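Local structure of Tle cognate immunity protein 4 C-terminal domain-containing protein (Pseudomonas aeruginosa PAO1, 4R1D) at residues S90-L95 / K113-R118; N132-A137 / H151-G156. The protein probably acts as the immunity protein that binds the type VI secretion lipase Tle4 and so protects the producing cell from its own toxin. All coordinates share one frame; numbering follows the deposited sequence.

How the contacts relate
Contact 1 (90-95 with 113-118) comes first along the chain and closes before contact 2 (132-137 with 151-156) opens; their centres lie 27 Å apart and their nearest atoms about 14 Å apart, without touching. Helix 119-132 spans the gap, leaving the end of contact 1 and delivering the chain into strand 133-135. Strand 107-115 is a second link: its end forms half of contact 1, while Tyr108, farther back on it, packs against Leu133, His151 and Ala152 of contact 2. Contact 1 lies in the N-terminal family region and meets the partner chain of the Tle4-Tli4 complex; contact 2, untouched by that chain, joins a segment from the N-terminal sequence family to one from the C-terminal family.

Contact 1: residues S90-L95 / K113-R118; sequences SKTYLL and KVSVDR
Tyr93 meets Val116 because its CG stands anti to the carbonyl carbon (chi1 -59°), while Val116 CG2, anti to its own carbonyl carbon, reaches over the ring. The two side chains cross at about a right angle: CG2 sits 3.9 Å from the Tyr93 ring centroid, a CH-pi contact displaced toward the rim, and Val116 CG1 comes within 3.4 Å of Tyr93 OH. A water in the plane of the ring accepts from Tyr93 OH and donates to Val116 O. Farther along, Leu95 CB packs on Val114 CG2 at 3.9 Å.

The antiparallel backbones are tied by Tyr93 N to Val114 O (2.8 Å), the return bond from Val114 N to Tyr93 O, and Val116 N to Lys91 O at 2.9 Å, nearly straight at the hydrogen (174°). Trp84 and helix 119-132 pack on Tyr93.

Thr92 and Ser115 share the face opposite Tyr93 and Val114. Thr92 OG1 hydrogen-bonds Ser85 of its own chain and Asp406 of the partner chain; of that chain, Ser115 OG hydrogen-bonds Asp402 and Lys91 salt-bridges Glu405. Tyr93 and Val114 thus turn to their own chain, while Thr92, Ser115 and Lys91 meet acidic partner residues, consistent with an inhibitory interface.

Contact 2: residues N132-A137 / H151-G156; sequences NLRSRA and HAYIAG
Arg136 and His151 begin the hydrogen bonding across this antiparallel pair, with Arg136 N donating to His151 O at 3.0 Å from well above the carbonyl plane. Arg134 and Tyr153 form the hydrogen-bonded pair proper: Arg134 N gives to Tyr153 O, and Tyr153 N returns the bond to Arg134 O at 2.8 Å. Farther on, Ala155 N reaches Asn132 O in a nearly straight bond (175° at the hydrogen). One side chain joins in. Arg136, extended from CG to NE, lays its NE 3.0 Å from Ala152 O; the oxygen lies in the guanidinium plane, whereas NE stands above the carbonyl plane. Arg136 NH2 and NH1 are taken by Ile149 O and Glu140 O, so three backbone carbonyls fix this buried group.

Aromatic contact comes from Tyr153, whose CG lies between the backbone N and the carbonyl carbon (chi1 65°). Arg134 CB sits over one ring face, 3.8 Å from the Tyr153 centroid, in a CH-pi contact. Past its bend at chi2, the Arg134 guanidinium has Ala155 CB over its centre. Tyr153 OH bonds Glu144, to which Arg134 NE makes a long, weak ion pair.

Leu133 and Ile154 share the other face, Leu133 CD1 touching Ile154 CG1 and also Ala152 CB, both at 4.0 Å.

Helix 119-132 runs straight into strand 133-135, and strand 152-155 is the middle of a small three-stranded antiparallel sheet between it and strand 146-149. Tyr108 of strand 107-115 packs on Leu133 and Ala152, setting this sheet against the hairpin 92-115.

Contact 1: residues S90-L95 / K113-R118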
ATOM      1  N   SER B  90      -7.317  -5.253 -22.475  1.00 18.18           N
ATOM      2  CA  SER B  90      -7.388  -5.990 -23.735  1.00 22.50           C
ATOM      3  C   SER B  90      -7.009  -7.461 -23.570  1.00 22.00           C
ATOM      4  O   SER B  90      -7.265  -8.281 -24.460  1.00 22.02           O
ATOM      5  CB  SER B  90      -6.491  -5.335 -24.784  1.00 20.11           C
ATOM      6  OG  SER B  90      -5.132  -5.470 -24.435  1.00 23.95           O
ATOM      7  N   LYS B  91      -6.399  -7.806 -22.438  1.00 18.13           N
ATOM      8  CA  LYS B  91      -5.911  -9.174 -22.256  1.00 20.63           C
ATOM      9  C   LYS B  91      -6.571  -9.940 -21.115  1.00 19.29           C
ATOM     10  O   LYS B  91      -6.406 -11.163 -21.004  1.00 19.77           O
ATOM     11  CB  LYS B  91      -4.402  -9.169 -22.075  1.00 23.02           C
ATOM     12  CG  LYS B  91      -3.704  -8.379 -23.170  1.00 24.05           C
ATOM     13  CD  LYS B  91      -2.207  -8.596 -23.149  1.00 29.86           C
ATOM     14  CE  LYS B  91      -1.534  -7.905 -24.339  1.00 35.91           C
ATOM     15  NZ  LYS B  91      -1.267  -6.455 -24.095  1.00 31.99           N
ATOM     16  N   THR B  92      -7.296  -9.221 -20.263  1.00 24.69           N
ATOM     17  CA  THR B  92      -7.905  -9.834 -19.088  1.00 18.47           C
ATOM     18  C   THR B  92      -9.340  -9.393 -18.878  1.00 17.68           C
ATOM     19  O   THR B  92      -9.705  -8.237 -19.127  1.00 17.44           O
ATOM     20  CB  THR B  92      -7.109  -9.550 -17.785  1.00 16.47           C
ATOM     21  OG1 THR B  92      -7.089  -8.141 -17.520  1.00 18.69           O
ATOM     22  CG2 THR B  92      -5.678 -10.080 -17.898  1.00 20.38           C
ATOM     23  N   TYR B  93     -10.144 -10.350 -18.422  1.00 17.65           N
ATOM     24  CA  TYR B  93     -11.514 -10.124 -18.009  1.00 17.55           C
ATOM     25  C   TYR B  93     -11.572 -10.124 -16.491  1.00 18.89           C
ATOM     26  O   TYR B  93     -10.646 -10.575 -15.817  1.00 17.78           O
ATOM     27  CB  TYR B  93     -12.393 -11.298 -18.452  1.00 20.13           C
ATOM     28  CG  TYR B  93     -12.443 -11.581 -19.938  1.00 21.16           C
ATOM     29  CD1 TYR B  93     -12.700 -10.577 -20.856  1.00 21.64           C
ATOM     30  CD2 TYR B  93     -12.258 -12.869 -20.413  1.00 22.17           C
ATOM     31  CE1 TYR B  93     -12.757 -10.857 -22.223  1.00 27.06           C
ATOM     32  CE2 TYR B  93     -12.312 -13.154 -21.761  1.00 25.70           C
ATOM     33  CZ  TYR B  93     -12.562 -12.147 -22.660  1.00 28.85           C
ATOM     34  OH  TYR B  93     -12.615 -12.450 -24.004  1.00 30.40           O
ATOM     35  N   LEU B  94     -12.686  -9.628 -15.969  1.00 16.54           N
ATOM     36  CA  LEU B  94     -13.087  -9.901 -14.607  1.00 16.73           C
ATOM     37  C   LEU B  94     -14.167 -10.961 -14.706  1.00 17.61           C
ATOM     38  O   LEU B  94     -15.142 -10.790 -15.452  1.00 18.50           O
ATOM     39  CB  LEU B  94     -13.680  -8.639 -13.994  1.00 18.82           C
ATOM     40  CG  LEU B  94     -13.996  -8.655 -12.501  1.00 25.23           C
ATOM     41  CD1 LEU B  94     -12.734  -8.977 -11.689  1.00 27.21           C
ATOM     42  CD2 LEU B  94     -14.581  -7.304 -12.106  1.00 29.90           C
ATOM     43  N   LEU B  95     -13.983 -12.060 -13.984  1.00 16.23           N
ATOM     44  CA  LEU B  95     -15.003 -13.095 -13.891  1.00 17.47           C
ATOM     45  C   LEU B  95     -15.525 -13.130 -12.464  1.00 15.96           C
ATOM     46  O   LEU B  95     -14.806 -13.502 -11.537  1.00 18.68           O
ATOM     47  CB  LEU B  95     -14.435 -14.453 -14.286  1.00 15.11           C
ATOM     48  CG  LEU B  95     -15.390 -15.640 -14.128  1.00 20.19           C
ATOM     49  CD1 LEU B  95     -16.659 -15.407 -14.934  1.00 21.44           C
ATOM     50  CD2 LEU B  95     -14.707 -16.938 -14.533  1.00 19.39           C
ATOM     51  N   LYS B 113      -9.590 -11.954 -11.851  1.00 15.45           N
ATOM     52  CA  LYS B 113      -9.272 -11.749 -13.261  1.00 15.10           C
ATOM     53  C   LYS B 113      -8.952 -13.055 -13.970  1.00 16.34           C
ATOM     54  O   LYS B 113      -8.379 -13.978 -13.386  1.00 18.78           O
ATOM     55  CB  LYS B 113      -8.115 -10.754 -13.397  1.00 17.07           C
ATOM     56  CG  LYS B 113      -8.496  -9.360 -12.963  1.00 19.15           C
ATOM     57  CD  LYS B 113      -7.392  -8.357 -13.217  1.00 32.37           C
ATOM     58  CE  LYS B 113      -6.494  -8.228 -12.004  1.00 31.06           C
ATOM     59  NZ  LYS B 113      -5.592  -7.058 -12.137  1.00 36.60           N
ATOM     60  N   VAL B 114      -9.328 -13.116 -15.249  1.00 15.54           N
ATOM     61  CA  VAL B 114      -9.100 -14.285 -16.075  1.00 18.11           C
ATOM     62  C   VAL B 114      -8.537 -13.817 -17.422  1.00 16.81           C
ATOM     63  O   VAL B 114      -8.961 -12.799 -17.956  1.00 18.56           O
ATOM     64  CB  VAL B 114     -10.427 -15.047 -16.285  1.00 18.42           C
ATOM     65  CG1 VAL B 114     -10.331 -16.012 -17.451  1.00 20.65           C
ATOM     66  CG2 VAL B 114     -10.842 -15.755 -14.989  1.00 19.06           C
ATOM     67  N   SER B 115      -7.574 -14.548 -17.966  1.00 17.71           N
ATOM     68  CA  SER B 115      -7.022 -14.162 -19.262  1.00 18.64           C
ATOM     69  C   SER B 115      -8.002 -14.460 -20.387  1.00 19.98           C
ATOM     70  O   SER B 115      -8.670 -15.489 -20.386  1.00 21.55           O
ATOM     71  CB  SER B 115      -5.677 -14.842 -19.528  1.00 22.38           C
ATOM     72  OG  SER B 115      -4.611 -14.126 -18.921  1.00 22.62           O
ATOM     73  N   VAL B 116      -8.078 -13.549 -21.346  1.00 20.44           N
ATOM     74  CA  VAL B 116      -8.912 -13.759 -22.523  1.00 22.66           C
ATOM     75  C   VAL B 116      -8.632 -15.131 -23.132  1.00 26.03           C
ATOM     76  O   VAL B 116      -9.556 -15.897 -23.421  1.00 26.54           O
ATOM     77  CB  VAL B 116      -8.657 -12.673 -23.573  1.00 21.33           C
ATOM     78  CG1 VAL B 116      -9.406 -12.999 -24.864  1.00 27.20           C
ATOM     79  CG2 VAL B 116      -9.086 -11.324 -23.038  1.00 20.76           C
ATOM     80  N   ASP B 117      -7.353 -15.449 -23.305  1.00 25.71           N
ATOM     81  CA  ASP B 117      -6.978 -16.694 -23.968  1.00 27.55           C
ATOM     82  C   ASP B 117      -6.995 -17.890 -23.018  1.00 28.46           C
ATOM     83  O   ASP B 117      -6.586 -18.992 -23.385  1.00 26.97           O
ATOM     84  CB  ASP B 117      -5.629 -16.558 -24.685  1.00 27.83           C
ATOM     85  CG  ASP B 117      -4.466 -16.411 -23.731  1.00 33.52           C
ATOM     86  OD1 ASP B 117      -4.696 -16.301 -22.508  1.00 24.43           O
ATOM     87  OD2 ASP B 117      -3.313 -16.394 -24.211  1.00 34.42           O
ATOM     88  N   ARG B 118      -7.491 -17.672 -21.799  1.00 20.65           N
ATOM     89  CA  ARG B 118      -7.665 -18.767 -20.852  1.00 24.41           C
ATOM     90  C   ARG B 118      -9.116 -18.951 -20.430  1.00 23.76           C
ATOM     91  O   ARG B 118      -9.391 -19.629 -19.434  1.00 23.16           O
ATOM     92  CB  ARG B 118      -6.800 -18.543 -19.611  1.00 24.08           C
ATOM     93  CG  ARG B 118      -5.317 -18.531 -19.919  1.00 24.97           C
ATOM     94  CD  ARG B 118      -4.487 -18.512 -18.660  1.00 24.22           C
ATOM     95  NE  ARG B 118      -3.100 -18.190 -18.968  1.00 31.18           N
ATOM     96  CZ  ARG B 118      -2.057 -18.741 -18.366  1.00 28.94           C
ATOM     97  NH1 ARG B 118      -2.244 -19.650 -17.420  1.00 33.10           N
ATOM     98  NH2 ARG B 118      -0.829 -18.375 -18.712  1.00 31.82           N
TER
HETATM   99  O   HOH W   1      -5.237 -13.125 -22.828  1.00 24.03           O
HETATM  100  O   HOH W   2     -12.005 -15.364 -24.595  1.00 29.76           O

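Contact 2: residues N132-A137 / H151-G156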
ATOM      1  N   ASN B 132     -18.239 -29.443  -6.795  1.00 22.76           N
ATOM      2  CA  ASN B 132     -17.512 -29.887  -5.608  1.00 19.59           C
ATOM      3  C   ASN B 132     -17.859 -29.169  -4.298  1.00 16.90           C
ATOM      4  O   ASN B 132     -17.399 -29.583  -3.233  1.00 20.06           O
ATOM      5  CB  ASN B 132     -15.997 -29.770  -5.832  1.00 23.09           C
ATOM      6  CG  ASN B 132     -15.501 -30.590  -7.025  1.00 30.79           C
ATOM      7  OD1 ASN B 132     -16.105 -31.594  -7.414  1.00 30.94           O
ATOM      8  ND2 ASN B 132     -14.380 -30.167  -7.594  1.00 27.99           N
ATOM      9  N   LEU B 133     -18.649 -28.103  -4.360  1.00 20.33           N
ATOM     10  CA  LEU B 133     -18.899 -27.304  -3.152  1.00 19.43           C
ATOM     11  C   LEU B 133     -19.949 -27.971  -2.254  1.00 20.55           C
ATOM     12  O   LEU B 133     -21.130 -27.946  -2.563  1.00 21.57           O
ATOM     13  CB  LEU B 133     -19.318 -25.874  -3.510  1.00 17.23           C
ATOM     14  CG  LEU B 133     -19.284 -24.871  -2.347  1.00 19.52           C
ATOM     15  CD1 LEU B 133     -17.915 -24.855  -1.671  1.00 23.39           C
ATOM     16  CD2 LEU B 133     -19.672 -23.470  -2.805  1.00 18.47           C
ATOM     17  N   ARG B 134     -19.498 -28.566  -1.151  1.00 19.42           N
ATOM     18  CA  ARG B 134     -20.375 -29.345  -0.273  1.00 24.34           C
ATOM     19  C   ARG B 134     -20.648 -28.575   1.010  1.00 20.50           C
ATOM     20  O   ARG B 134     -19.734 -28.023   1.609  1.00 20.34           O
ATOM     21  CB  ARG B 134     -19.713 -30.672   0.102  1.00 23.48           C
ATOM     22  CG  ARG B 134     -19.300 -31.545  -1.071  1.00 28.52           C
ATOM     23  CD  ARG B 134     -20.436 -32.427  -1.571  1.00 41.84           C
ATOM     24  NE  ARG B 134     -19.918 -33.645  -2.192  1.00 48.11           N
ATOM     25  CZ  ARG B 134     -19.650 -33.777  -3.489  1.00 47.23           C
ATOM     26  NH1 ARG B 134     -19.859 -32.765  -4.321  1.00 37.91           N
ATOM     27  NH2 ARG B 134     -19.179 -34.927  -3.956  1.00 55.65           N
ATOM     28  N   SER B 135     -21.902 -28.550   1.447  1.00 22.02           N
ATOM     29  CA  SER B 135     -22.231 -27.875   2.701  1.00 19.53           C
ATOM     30  C   SER B 135     -21.759 -28.673   3.929  1.00 16.16           C
ATOM     31  O   SER B 135     -21.638 -29.910   3.880  1.00 20.58           O
ATOM     32  CB  SER B 135     -23.742 -27.648   2.777  1.00 21.68           C
ATOM     33  OG  SER B 135     -24.416 -28.888   2.601  1.00 20.19           O
ATOM     34  N   ARG B 136     -21.496 -27.965   5.028  1.00 20.77           N
ATOM     35  CA  ARG B 136     -21.223 -28.584   6.321  1.00 20.03           C
ATOM     36  C   ARG B 136     -21.721 -27.635   7.413  1.00 18.57           C
ATOM     37  O   ARG B 136     -21.846 -26.433   7.183  1.00 20.54           O
ATOM     38  CB  ARG B 136     -19.718 -28.877   6.508  1.00 22.98           C
ATOM     39  CG  ARG B 136     -18.855 -27.625   6.755  1.00 19.91           C
ATOM     40  CD  ARG B 136     -17.345 -27.917   6.844  1.00 17.79           C
ATOM     41  NE  ARG B 136     -16.638 -26.641   6.966  1.00 19.10           N
ATOM     42  CZ  ARG B 136     -16.206 -26.118   8.113  1.00 19.61           C
ATOM     43  NH1 ARG B 136     -16.352 -26.779   9.251  1.00 16.41           N
ATOM     44  NH2 ARG B 136     -15.610 -24.931   8.118  1.00 17.93           N
ATOM     45  N   ALA B 137     -22.026 -28.175   8.590  1.00 19.49           N
ATOM     46  CA  ALA B 137     -22.395 -27.342   9.729  1.00 20.86           C
ATOM     47  C   ALA B 137     -21.158 -26.565  10.151  1.00 21.78           C
ATOM     48  O   ALA B 137     -20.039 -26.998   9.875  1.00 21.44           O
ATOM     49  CB  ALA B 137     -22.919 -28.211  10.881  1.00 17.40           C
ATOM     50  N   HIS B 151     -19.014 -22.670   6.309  1.00 20.30           N
ATOM     51  CA  HIS B 151     -20.251 -23.401   6.024  1.00 18.55           C
ATOM     52  C   HIS B 151     -20.152 -24.452   4.918  1.00 19.79           C
ATOM     53  O   HIS B 151     -21.166 -24.991   4.474  1.00 20.43           O
ATOM     54  CB  HIS B 151     -21.375 -22.427   5.674  1.00 22.03           C
ATOM     55  CG  HIS B 151     -21.642 -21.404   6.731  1.00 23.40           C
ATOM     56  ND1 HIS B 151     -22.352 -21.685   7.879  1.00 21.39           N
ATOM     57  CD2 HIS B 151     -21.297 -20.097   6.809  1.00 21.75           C
ATOM     58  CE1 HIS B 151     -22.433 -20.594   8.622  1.00 24.30           C
ATOM     59  NE2 HIS B 151     -21.795 -19.617   7.997  1.00 21.39           N
ATOM     60  N   ALA B 152     -18.947 -24.752   4.464  1.00 18.09           N
ATOM     61  CA  ALA B 152     -18.813 -25.700   3.378  1.00 16.00           C
ATOM     62  C   ALA B 152     -17.403 -26.249   3.247  1.00 18.28           C
ATOM     63  O   ALA B 152     -16.511 -25.907   4.025  1.00 19.16           O
ATOM     64  CB  ALA B 152     -19.256 -25.050   2.063  1.00 21.81           C
ATOM     65  N   TYR B 153     -17.215 -27.120   2.264  1.00 19.09           N
ATOM     66  CA  TYR B 153     -15.878 -27.517   1.866  1.00 18.58           C
ATOM     67  C   TYR B 153     -15.838 -27.866   0.396  1.00 22.00           C
ATOM     68  O   TYR B 153     -16.819 -28.329  -0.177  1.00 19.69           O
ATOM     69  CB  TYR B 153     -15.354 -28.680   2.705  1.00 17.25           C
ATOM     70  CG  TYR B 153     -16.111 -29.981   2.536  1.00 19.38           C
ATOM     71  CD1 TYR B 153     -17.302 -30.215   3.220  1.00 22.68           C
ATOM     72  CD2 TYR B 153     -15.612 -30.983   1.719  1.00 21.29           C
ATOM     73  CE1 TYR B 153     -17.985 -31.414   3.071  1.00 22.36           C
ATOM     74  CE2 TYR B 153     -16.283 -32.179   1.568  1.00 27.63           C
ATOM     75  CZ  TYR B 153     -17.463 -32.389   2.244  1.00 26.19           C
ATOM     76  OH  TYR B 153     -18.115 -33.593   2.078  1.00 32.24           O
ATOM     77  N   ILE B 154     -14.693 -27.621  -0.217  1.00 19.47           N
ATOM     78  CA  ILE B 154     -14.512 -27.939  -1.617  1.00 19.21           C
ATOM     79  C   ILE B 154     -14.016 -29.372  -1.669  1.00 20.52           C
ATOM     80  O   ILE B 154     -12.883 -29.662  -1.292  1.00 19.76           O
ATOM     81  CB  ILE B 154     -13.514 -26.965  -2.262  1.00 18.99           C
ATOM     82  CG1 ILE B 154     -14.006 -25.531  -2.066  1.00 19.32           C
ATOM     83  CG2 ILE B 154     -13.329 -27.301  -3.747  1.00 21.13           C
ATOM     84  CD1 ILE B 154     -12.998 -24.453  -2.429  1.00 24.24           C
ATOM     85  N   ALA B 155     -14.889 -30.282  -2.086  1.00 22.47           N
ATOM     86  CA  ALA B 155     -14.581 -31.704  -1.996  1.00 24.17           C
ATOM     87  C   ALA B 155     -13.544 -32.126  -3.035  1.00 23.54           C
ATOM     88  O   ALA B 155     -13.503 -31.590  -4.141  1.00 27.09           O
ATOM     89  CB  ALA B 155     -15.860 -32.533  -2.149  1.00 28.03           C
ATOM     90  N   GLY B 156     -12.707 -33.089  -2.667  1.00 22.84           N
ATOM     91  CA  GLY B 156     -11.722 -33.624  -3.582  1.00 32.63           C
ATOM     92  C   GLY B 156     -10.311 -33.481  -3.051  1.00 31.49           C
ATOM     93  O   GLY B 156     -10.079 -32.878  -1.999  1.00 23.65           O
TER